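Local coordinates for uncharacterized protein (Starkeya novella, PDB 5I20) that transports a broad range of amino acids across the cell inner membrane as an exporter of the drug/metabolite transporter superfamily, at residues Thr27-Pro32 with Pro201-Val206; Ala94-Tyr99 with Gly131-Leu136; Val176-Val181 with Ala224-Asp229. All blocks are in the same frame, centred on the assembly; numbering follows the deposited sequence.

Contact 1. Residues Thr27-Pro32 with Pro201-Val206; sequences TGAVPP and PSVWPV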
loop_
_atom_site.group_PDB
_atom_site.type_symbol
_atom_site.label_atom_id
_atom_site.label_comp_id
_atom_site.label_asym_id
_atom_site.label_seq_id
_atom_site.Cartn_x
_atom_site.Cartn_y
_atom_site.Cartn_z
ATOM N N THR A 27 -6.525 16.376 -5.387
ATOM C CA THR A 27 -7.834 15.906 -4.947
ATOM C C THR A 27 -8.675 17.066 -4.432
ATOM O O THR A 27 -9.849 17.201 -4.782
ATOM C CB THR A 27 -7.701 14.825 -3.851
ATOM O OG1 THR A 27 -7.486 13.548 -4.466
ATOM C CG2 THR A 27 -8.956 14.754 -2.997
ATOM N N GLY A 28 -8.061 17.908 -3.610
ATOM C CA GLY A 28 -8.745 19.054 -3.047
ATOM C C GLY A 28 -9.450 18.714 -1.750
ATOM O O GLY A 28 -8.864 18.110 -0.851
ATOM N N ALA A 29 -10.716 19.102 -1.658
ATOM C CA ALA A 29 -11.497 18.883 -0.448
ATOM C C ALA A 29 -12.392 17.657 -0.579
ATOM O O ALA A 29 -13.350 17.497 0.178
ATOM C CB ALA A 29 -12.328 20.113 -0.128
ATOM N N VAL A 30 -12.080 16.796 -1.544
ATOM C CA VAL A 30 -12.846 15.571 -1.739
ATOM C C VAL A 30 -12.544 14.566 -0.633
ATOM O O VAL A 30 -11.404 14.125 -0.483
ATOM C CB VAL A 30 -12.553 14.920 -3.102
ATOM C CG1 VAL A 30 -13.300 13.599 -3.225
ATOM C CG2 VAL A 30 -12.923 15.868 -4.236
ATOM N N PRO A 31 -13.575 14.204 0.144
ATOM C CA PRO A 31 -13.464 13.303 1.298
ATOM C C PRO A 31 -13.063 11.876 0.905
ATOM O O PRO A 31 -13.359 11.449 -0.213
ATOM C CB PRO A 31 -14.871 13.342 1.899
ATOM C CG PRO A 31 -15.763 13.724 0.772
ATOM C CD PRO A 31 -14.960 14.657 -0.075
ATOM N N PRO A 32 -12.405 11.145 1.821
ATOM C CA PRO A 32 -11.743 9.866 1.518
ATOM C C PRO A 32 -12.651 8.740 1.015
ATOM O O PRO A 32 -12.260 8.030 0.087
ATOM C CB PRO A 32 -11.120 9.474 2.864
ATOM C CG PRO A 32 -11.932 10.189 3.883
ATOM C CD PRO A 32 -12.271 11.499 3.245
ATOM N N PRO A 201 -19.403 14.528 4.056
ATOM C CA PRO A 201 -19.886 15.745 3.397
ATOM C C PRO A 201 -19.871 15.572 1.882
ATOM O O PRO A 201 -18.898 15.047 1.337
ATOM C CB PRO A 201 -18.882 16.810 3.847
ATOM C CG PRO A 201 -17.634 16.046 4.131
ATOM C CD PRO A 201 -18.087 14.726 4.688
ATOM N N SER A 202 -20.935 16.007 1.216
ATOM C CA SER A 202 -21.085 15.787 -0.218
ATOM C C SER A 202 -20.243 16.748 -1.056
ATOM O O SER A 202 -20.765 17.692 -1.645
ATOM C CB SER A 202 -22.558 15.906 -0.611
ATOM O OG SER A 202 -22.744 15.666 -1.994
ATOM N N VAL A 203 -18.939 16.500 -1.110
ATOM C CA VAL A 203 -18.046 17.304 -1.936
ATOM C C VAL A 203 -17.494 16.463 -3.084
ATOM O O VAL A 203 -16.620 15.617 -2.887
ATOM C CB VAL A 203 -16.881 17.892 -1.116
ATOM C CG1 VAL A 203 -15.966 18.723 -2.007
ATOM C CG2 VAL A 203 -17.417 18.734 0.031
ATOM N N TRP A 204 -18.016 16.701 -4.283
ATOM C CA TRP A 204 -17.625 15.940 -5.462
ATOM C C TRP A 204 -16.464 16.606 -6.195
ATOM O O TRP A 204 -16.258 17.811 -6.066
ATOM C CB TRP A 204 -18.825 15.773 -6.397
ATOM C CG TRP A 204 -19.783 14.712 -5.943
ATOM C CD1 TRP A 204 -20.687 14.803 -4.926
ATOM C CD2 TRP A 204 -19.931 13.398 -6.496
ATOM N NE1 TRP A 204 -21.388 13.627 -4.809
ATOM C CE2 TRP A 204 -20.943 12.748 -5.762
ATOM C CE3 TRP A 204 -19.308 12.708 -7.540
ATOM C CZ2 TRP A 204 -21.345 11.442 -6.037
ATOM C CZ3 TRP A 204 -19.707 11.411 -7.812
ATOM C CH2 TRP A 204 -20.717 10.792 -7.064
ATOM N N PRO A 205 -15.687 15.815 -6.955
ATOM C CA PRO A 205 -14.590 16.367 -7.759
ATOM C C PRO A 205 -15.085 17.378 -8.785
ATOM O O PRO A 205 -16.098 17.136 -9.438
ATOM C CB PRO A 205 -14.005 15.133 -8.453
ATOM C CG PRO A 205 -14.373 13.993 -7.572
ATOM C CD PRO A 205 -15.715 14.342 -6.999
ATOM N N VAL A 206 -14.380 18.496 -8.920
ATOM C CA VAL A 206 -14.755 19.515 -9.893
ATOM C C VAL A 206 -13.570 19.895 -10.779
ATOM O O VAL A 206 -12.424 19.925 -10.326
ATOM C CB VAL A 206 -15.307 20.783 -9.202
ATOM C CG1 VAL A 206 -16.618 20.475 -8.491
ATOM C CG2 VAL A 206 -14.288 21.352 -8.226
#

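Contact 2. Residues Ala94-Tyr99 with Gly131-Leu136; sequences AGLVAY and GTVVLL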
loop_
_atom_site.group_PDB
_atom_site.type_symbol
_atom_site.label_atom_id
_atom_site.label_comp_id
_atom_site.label_asym_id
_atom_site.label_seq_id
_atom_site.Cartn_x
_atom_site.Cartn_y
_atom_site.Cartn_z
ATOM N N ALA A 94 0.176 9.322 12.024
ATOM C CA ALA A 94 -0.698 8.270 11.515
ATOM C C ALA A 94 -0.027 7.518 10.372
ATOM O O ALA A 94 -0.100 6.290 10.297
ATOM C CB ALA A 94 -2.027 8.851 11.058
ATOM N N GLY A 95 0.632 8.262 9.488
ATOM C CA GLY A 95 1.325 7.674 8.358
ATOM C C GLY A 95 2.511 6.827 8.778
ATOM O O GLY A 95 2.774 5.779 8.183
ATOM N N LEU A 96 3.226 7.276 9.806
ATOM C CA LEU A 96 4.373 6.536 10.316
ATOM C C LEU A 96 3.944 5.224 10.970
ATOM O O LEU A 96 4.569 4.188 10.752
ATOM C CB LEU A 96 5.168 7.379 11.319
ATOM C CG LEU A 96 6.369 6.650 11.929
ATOM C CD1 LEU A 96 7.352 6.231 10.841
ATOM C CD2 LEU A 96 7.069 7.482 12.993
ATOM N N VAL A 97 2.883 5.265 11.774
ATOM C CA VAL A 97 2.404 4.056 12.436
ATOM C C VAL A 97 1.906 3.051 11.398
ATOM O O VAL A 97 2.260 1.872 11.452
ATOM C CB VAL A 97 1.287 4.362 13.460
ATOM C CG1 VAL A 97 0.654 3.074 13.968
ATOM C CG2 VAL A 97 1.844 5.165 14.624
ATOM N N ALA A 98 1.110 3.520 10.441
ATOM C CA ALA A 98 0.635 2.659 9.359
ATOM C C ALA A 98 1.786 2.040 8.568
ATOM O O ALA A 98 1.685 0.904 8.103
ATOM C CB ALA A 98 -0.286 3.434 8.423
ATOM N N TYR A 99 2.886 2.775 8.426
ATOM C CA TYR A 99 4.004 2.278 7.625
ATOM C C TYR A 99 4.901 1.317 8.398
ATOM O O TYR A 99 6.065 1.108 8.052
ATOM C CB TYR A 99 4.823 3.438 7.052
ATOM C CG TYR A 99 4.691 3.514 5.549
ATOM C CD1 TYR A 99 5.347 2.601 4.733
ATOM C CD2 TYR A 99 3.886 4.470 4.946
ATOM C CE1 TYR A 99 5.221 2.648 3.360
ATOM C CE2 TYR A 99 3.753 4.526 3.568
ATOM C CZ TYR A 99 4.424 3.612 2.782
ATOM O OH TYR A 99 4.300 3.658 1.413
ATOM N N GLY A 131 14.759 4.549 7.499
ATOM C CA GLY A 131 14.755 5.606 6.504
ATOM C C GLY A 131 13.430 6.342 6.487
ATOM O O GLY A 131 13.384 7.557 6.310
ATOM N N THR A 132 12.350 5.594 6.681
ATOM C CA THR A 132 11.010 6.158 6.703
ATOM C C THR A 132 10.829 7.078 7.908
ATOM O O THR A 132 10.218 8.141 7.795
ATOM C CB THR A 132 9.943 5.043 6.721
ATOM O OG1 THR A 132 10.143 4.181 5.597
ATOM C CG2 THR A 132 8.542 5.624 6.652
ATOM N N VAL A 133 11.373 6.670 9.053
ATOM C CA VAL A 133 11.325 7.478 10.270
ATOM C C VAL A 133 12.046 8.815 10.088
ATOM O O VAL A 133 11.531 9.870 10.468
ATOM C CB VAL A 133 11.944 6.726 11.472
ATOM C CG1 VAL A 133 12.146 7.663 12.658
ATOM C CG2 VAL A 133 11.074 5.544 11.865
ATOM N N VAL A 134 13.243 8.765 9.511
ATOM C CA VAL A 134 14.011 9.980 9.243
ATOM C C VAL A 134 13.257 10.894 8.282
ATOM O O VAL A 134 13.206 12.106 8.471
ATOM C CB VAL A 134 15.395 9.659 8.640
ATOM C CG1 VAL A 134 16.110 10.936 8.221
ATOM C CG2 VAL A 134 16.236 8.895 9.633
ATOM N N LEU A 135 12.659 10.293 7.261
ATOM C CA LEU A 135 11.997 11.043 6.206
ATOM C C LEU A 135 10.737 11.744 6.708
ATOM O O LEU A 135 10.610 12.963 6.597
ATOM C CB LEU A 135 11.659 10.112 5.037
ATOM C CG LEU A 135 11.277 10.752 3.704
ATOM C CD1 LEU A 135 12.319 11.768 3.273
ATOM C CD2 LEU A 135 11.120 9.668 2.651
ATOM N N LEU A 136 9.812 10.970 7.263
ATOM C CA LEU A 136 8.531 11.508 7.705
ATOM C C LEU A 136 8.710 12.494 8.860
ATOM O O LEU A 136 7.858 13.356 9.086
ATOM C CB LEU A 136 7.582 10.373 8.109
ATOM C CG LEU A 136 7.236 9.335 7.031
ATOM C CD1 LEU A 136 6.180 8.350 7.530
ATOM C CD2 LEU A 136 6.782 9.998 5.738
#

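Contact 3. Residues Val176-Val181 with Ala224-Asp229; sequences VPTEVV and AFYTWD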
loop_
_atom_site.group_PDB
_atom_site.type_symbol
_atom_site.label_atom_id
_atom_site.label_comp_id
_atom_site.label_asym_id
_atom_site.label_seq_id
_atom_site.Cartn_x
_atom_site.Cartn_y
_atom_site.Cartn_z
ATOM N N VAL A 176 -6.447 -18.633 -6.604
ATOM C CA VAL A 176 -7.436 -17.638 -7.008
ATOM C C VAL A 176 -6.871 -16.664 -8.040
ATOM O O VAL A 176 -5.848 -16.025 -7.797
ATOM C CB VAL A 176 -7.955 -16.839 -5.795
ATOM C CG1 VAL A 176 -8.955 -15.788 -6.240
ATOM C CG2 VAL A 176 -8.581 -17.777 -4.772
ATOM N N PRO A 177 -7.542 -16.553 -9.203
ATOM C CA PRO A 177 -7.117 -15.679 -10.304
ATOM C C PRO A 177 -6.973 -14.217 -9.887
ATOM O O PRO A 177 -7.682 -13.756 -8.994
ATOM C CB PRO A 177 -8.242 -15.840 -11.333
ATOM C CG PRO A 177 -8.833 -17.177 -11.040
ATOM C CD PRO A 177 -8.748 -17.328 -9.549
ATOM N N THR A 178 -6.060 -13.503 -10.537
ATOM C CA THR A 178 -5.772 -12.112 -10.204
ATOM C C THR A 178 -6.970 -11.205 -10.463
ATOM O O THR A 178 -7.218 -10.260 -9.712
ATOM C CB THR A 178 -4.561 -11.590 -11.004
ATOM O OG1 THR A 178 -3.428 -12.430 -10.756
ATOM C CG2 THR A 178 -4.221 -10.162 -10.606
ATOM N N GLU A 179 -7.721 -11.510 -11.516
ATOM C CA GLU A 179 -8.862 -10.690 -11.920
ATOM C C GLU A 179 -9.959 -10.634 -10.856
ATOM O O GLU A 179 -10.853 -9.792 -10.927
ATOM C CB GLU A 179 -9.447 -11.202 -13.242
ATOM C CG GLU A 179 -9.014 -12.610 -13.629
ATOM C CD GLU A 179 -7.664 -12.640 -14.327
ATOM O OE1 GLU A 179 -7.377 -11.717 -15.119
ATOM O OE2 GLU A 179 -6.887 -13.586 -14.077
ATOM N N VAL A 180 -9.886 -11.530 -9.876
ATOM C CA VAL A 180 -10.859 -11.562 -8.788
ATOM C C VAL A 180 -10.755 -10.294 -7.930
ATOM O O VAL A 180 -11.746 -9.848 -7.346
ATOM C CB VAL A 180 -10.675 -12.831 -7.921
ATOM C CG1 VAL A 180 -11.603 -12.815 -6.712
ATOM C CG2 VAL A 180 -10.930 -14.075 -8.763
ATOM N N VAL A 181 -9.560 -9.703 -7.890
ATOM C CA VAL A 181 -9.314 -8.445 -7.176
ATOM C C VAL A 181 -10.276 -7.342 -7.630
ATOM O O VAL A 181 -10.662 -6.478 -6.840
ATOM C CB VAL A 181 -7.847 -7.979 -7.367
ATOM C CG1 VAL A 181 -7.647 -6.550 -6.874
ATOM C CG2 VAL A 181 -6.894 -8.927 -6.648
ATOM N N ALA A 224 -2.080 -1.464 -9.559
ATOM C CA ALA A 224 -1.263 -1.747 -8.386
ATOM C C ALA A 224 -1.766 -2.933 -7.564
ATOM O O ALA A 224 -0.972 -3.740 -7.098
ATOM C CB ALA A 224 -1.166 -0.515 -7.512
ATOM N N PHE A 225 -3.075 -3.050 -7.383
ATOM C CA PHE A 225 -3.599 -4.145 -6.573
ATOM C C PHE A 225 -3.486 -5.483 -7.294
ATOM O O PHE A 225 -3.320 -6.525 -6.660
ATOM C CB PHE A 225 -5.049 -3.874 -6.165
ATOM C CG PHE A 225 -5.180 -2.821 -5.105
ATOM C CD1 PHE A 225 -4.790 -3.081 -3.801
ATOM C CD2 PHE A 225 -5.676 -1.566 -5.412
ATOM C CE1 PHE A 225 -4.898 -2.111 -2.822
ATOM C CE2 PHE A 225 -5.790 -0.593 -4.438
ATOM C CZ PHE A 225 -5.399 -0.865 -3.141
ATOM N N TYR A 226 -3.559 -5.456 -8.618
ATOM C CA TYR A 226 -3.428 -6.684 -9.394
ATOM C C TYR A 226 -1.969 -7.114 -9.483
ATOM O O TYR A 226 -1.659 -8.300 -9.388
ATOM C CB TYR A 226 -4.018 -6.504 -10.793
ATOM C CG TYR A 226 -5.451 -6.026 -10.771
ATOM C CD1 TYR A 226 -6.508 -6.930 -10.729
ATOM C CD2 TYR A 226 -5.747 -4.670 -10.775
ATOM C CE1 TYR A 226 -7.817 -6.492 -10.703
ATOM C CE2 TYR A 226 -7.054 -4.226 -10.747
ATOM C CZ TYR A 226 -8.084 -5.141 -10.710
ATOM O OH TYR A 226 -9.383 -4.696 -10.682
ATOM N N THR A 227 -1.074 -6.147 -9.656
ATOM C CA THR A 227 0.349 -6.447 -9.765
ATOM C C THR A 227 0.925 -6.805 -8.392
ATOM O O THR A 227 1.934 -7.499 -8.293
ATOM C CB THR A 227 1.123 -5.260 -10.389
ATOM O OG1 THR A 227 2.491 -5.619 -10.592
ATOM C CG2 THR A 227 1.078 -4.059 -9.495
ATOM N N TRP A 228 0.265 -6.340 -7.335
ATOM C CA TRP A 228 0.636 -6.690 -5.968
ATOM C C TRP A 228 0.151 -8.101 -5.655
ATOM O O TRP A 228 0.832 -8.876 -4.981
ATOM C CB TRP A 228 0.049 -5.676 -4.983
ATOM C CG TRP A 228 0.415 -5.887 -3.544
ATOM C CD1 TRP A 228 -0.408 -6.324 -2.547
ATOM C CD2 TRP A 228 1.691 -5.647 -2.936
ATOM N NE1 TRP A 228 0.277 -6.378 -1.359
ATOM C CE2 TRP A 228 1.565 -5.967 -1.568
ATOM C CE3 TRP A 228 2.925 -5.197 -3.413
ATOM C CZ2 TRP A 228 2.628 -5.852 -0.676
ATOM C CZ3 TRP A 228 3.979 -5.085 -2.523
ATOM C CH2 TRP A 228 3.824 -5.412 -1.172
ATOM N N ASP A 229 -1.033 -8.427 -6.164
ATOM C CA ASP A 229 -1.598 -9.762 -6.011
ATOM C C ASP A 229 -0.680 -10.808 -6.640
ATOM O O ASP A 229 -0.463 -11.879 -6.068
ATOM C CB ASP A 229 -2.995 -9.828 -6.634
ATOM C CG ASP A 229 -3.722 -11.113 -6.298
ATOM O OD1 ASP A 229 -4.144 -11.274 -5.135
ATOM O OD2 ASP A 229 -3.887 -11.958 -7.203
#

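Contact 1. Residues Thr27-Pro32 with Pro201-Val206
Val30 and Val203 mark the closest approach of the two backbones, with their CA atoms 5.5 Å apart. Both 27-32 and 201-206 are irregular loop segments at the periplasmic side, the first ending where a membrane helix begins. This first segment leaves helix 20-27 through Gly28, which has a positive phi of 88°, and reaches Pro31, the N-cap residue of helix 32-53. The second bends at Ser202, the centre of an inverse gamma turn in which Val203 N donates to Pro201 O over 2.8 Å. No hydrogen bond crosses between the loops.

The ring of Pro31 sits against two carbonyl groups of this turn region. Its CG lies 3.4 Å from Pro201 O, and its CD lies 3.4 Å from Val203 O. The same CD touches Val203 CB at 3.9 Å, where the two side chains cross obliquely. Pro201 O therefore accepts the turn bond and also abuts the proline ring. Val203 CG1 is anti to its backbone N (chi1 180°). This branch meets the backbone of Ala29, with CG1 3.6 Å from Ala29 O. Val30 reaches further along the second loop with CG2, which is 3.9 Å from Pro205 N and 4.1 Å from Pro205 CG.

The contact joins periplasmic loops from the two EamA-like regions of the chain. Helix 32-53 packs against it, Leu35 on Val30 and Leu38 on Trp204 and Pro205. Helix 209-221 adds Glu209 against Val30, and Trp210 and Val213 against Pro205.

Contact 2. Residues Ala94-Tyr99 with Gly131-Leu136
Thr132 is the first residue of 131-136 to meet 94-99. Its methyl group does the touching, with CG2 4.3 Å from Tyr99 CB and 4.4 Å from Leu96 CD1. Its hydroxyl OG1 is hydrogen-bonded to Gly128 O in its own helix. Val133 follows with CG2, which lies 3.9 Å from Leu96 CD1. Leu96 CG is anti to the backbone N (chi1 178°), and chi2 of 60° turns CD1 toward Thr132 and Val133. One turn later, Leu136 points toward 94-99. Its CD1 lies against the backbone of the first segment, 3.8 Å from Leu96 CA and 4.2 Å from Gly95 C. It also rests 4.0 Å from Leu96 CB.

The side-chain contacts are between carbon atoms, and no hydrogen bond bridges the segments. Phe143 packs on both Leu96 and Leu136. Tyr99 ends the regular helix; its backbone O is bonded to Tyr245 OH, and a bound monoolein lipid touches it.

The short segments run antiparallel at 174°, with axes 10.5 Å apart at closest approach. Leucine, valine and threonine methyl groups span that distance. This is an antiparallel pair of transmembrane helices within the first EamA-like region. One partner is interrupted: helix 91-98 stops at Tyr99 and helix 101-108 resumes the same membrane span, which makes it a broken transmembrane helix.

Contact 3. Residues Val176-Val181 with Ala224-Asp229
The first torsions of Val181 and Tyr226 set up their contact. Val181 CG1 is anti to the backbone N (chi1 169°), and Tyr226 CG is anti to the carbonyl carbon (chi1 -55°). CG1 of Val181 lies over one face of the tyrosine ring, 4.1 Å from its centroid and 20° off the normal, a CH-pi contact. It is offset toward the rim. The same methyl touches Phe225 CB at 3.8 Å, and the two side chains cross at about a right angle. The other Val181 branch, CG2, packs 3.9 Å from Asp229 CG. At the edge of the Tyr226 ring, CD1 lies 3.6 Å from Thr178 O. The phenol OH is held by a hydrogen bond to Gly43 O.

This buried contact belongs to the inverted-repeat fold of a DMT-superfamily transporter. It packs the lead-in to helix 181-199 against the first turns of helix 224-234, the later part of a membrane span that starts with helix 209-221. Val181 N donates to Thr178 O over 3.0 Å within the lead-in.

Thr178 CG2 sits 3.4 Å from Tyr226 O and 3.7 Å from Tyr226 CB. Its side chain slides past that of Asp229 in the opposite direction. There Asp229 OD2 is 3.5 Å from Thr178 CA. The carboxylate has its charged partner in Lys233, whose NZ forms a salt bridge with OD2. Lys233 NZ also bonds to Val176 O.

The three contacts do not touch one another. Contact 1 links the two EamA-like regions on the periplasmic side; contacts 2 and 3 each stay within one region. The substrate-binding cavity is at the centre of the molecule, which is built of inverted repeats. The centre of contact 1 is about 22 Å from the centre of the chain. The centres of contacts 2 and 3 are each about 13 Å from it, on opposite sides. These two centres are about 27 Å apart and their nearest atoms about 9 Å. Bound monoolein molecules lie about 4 Å from the side chains of Tyr99 and Phe225; at contact 1 the Val30 side chain is about 10 Å from a bound monoolein.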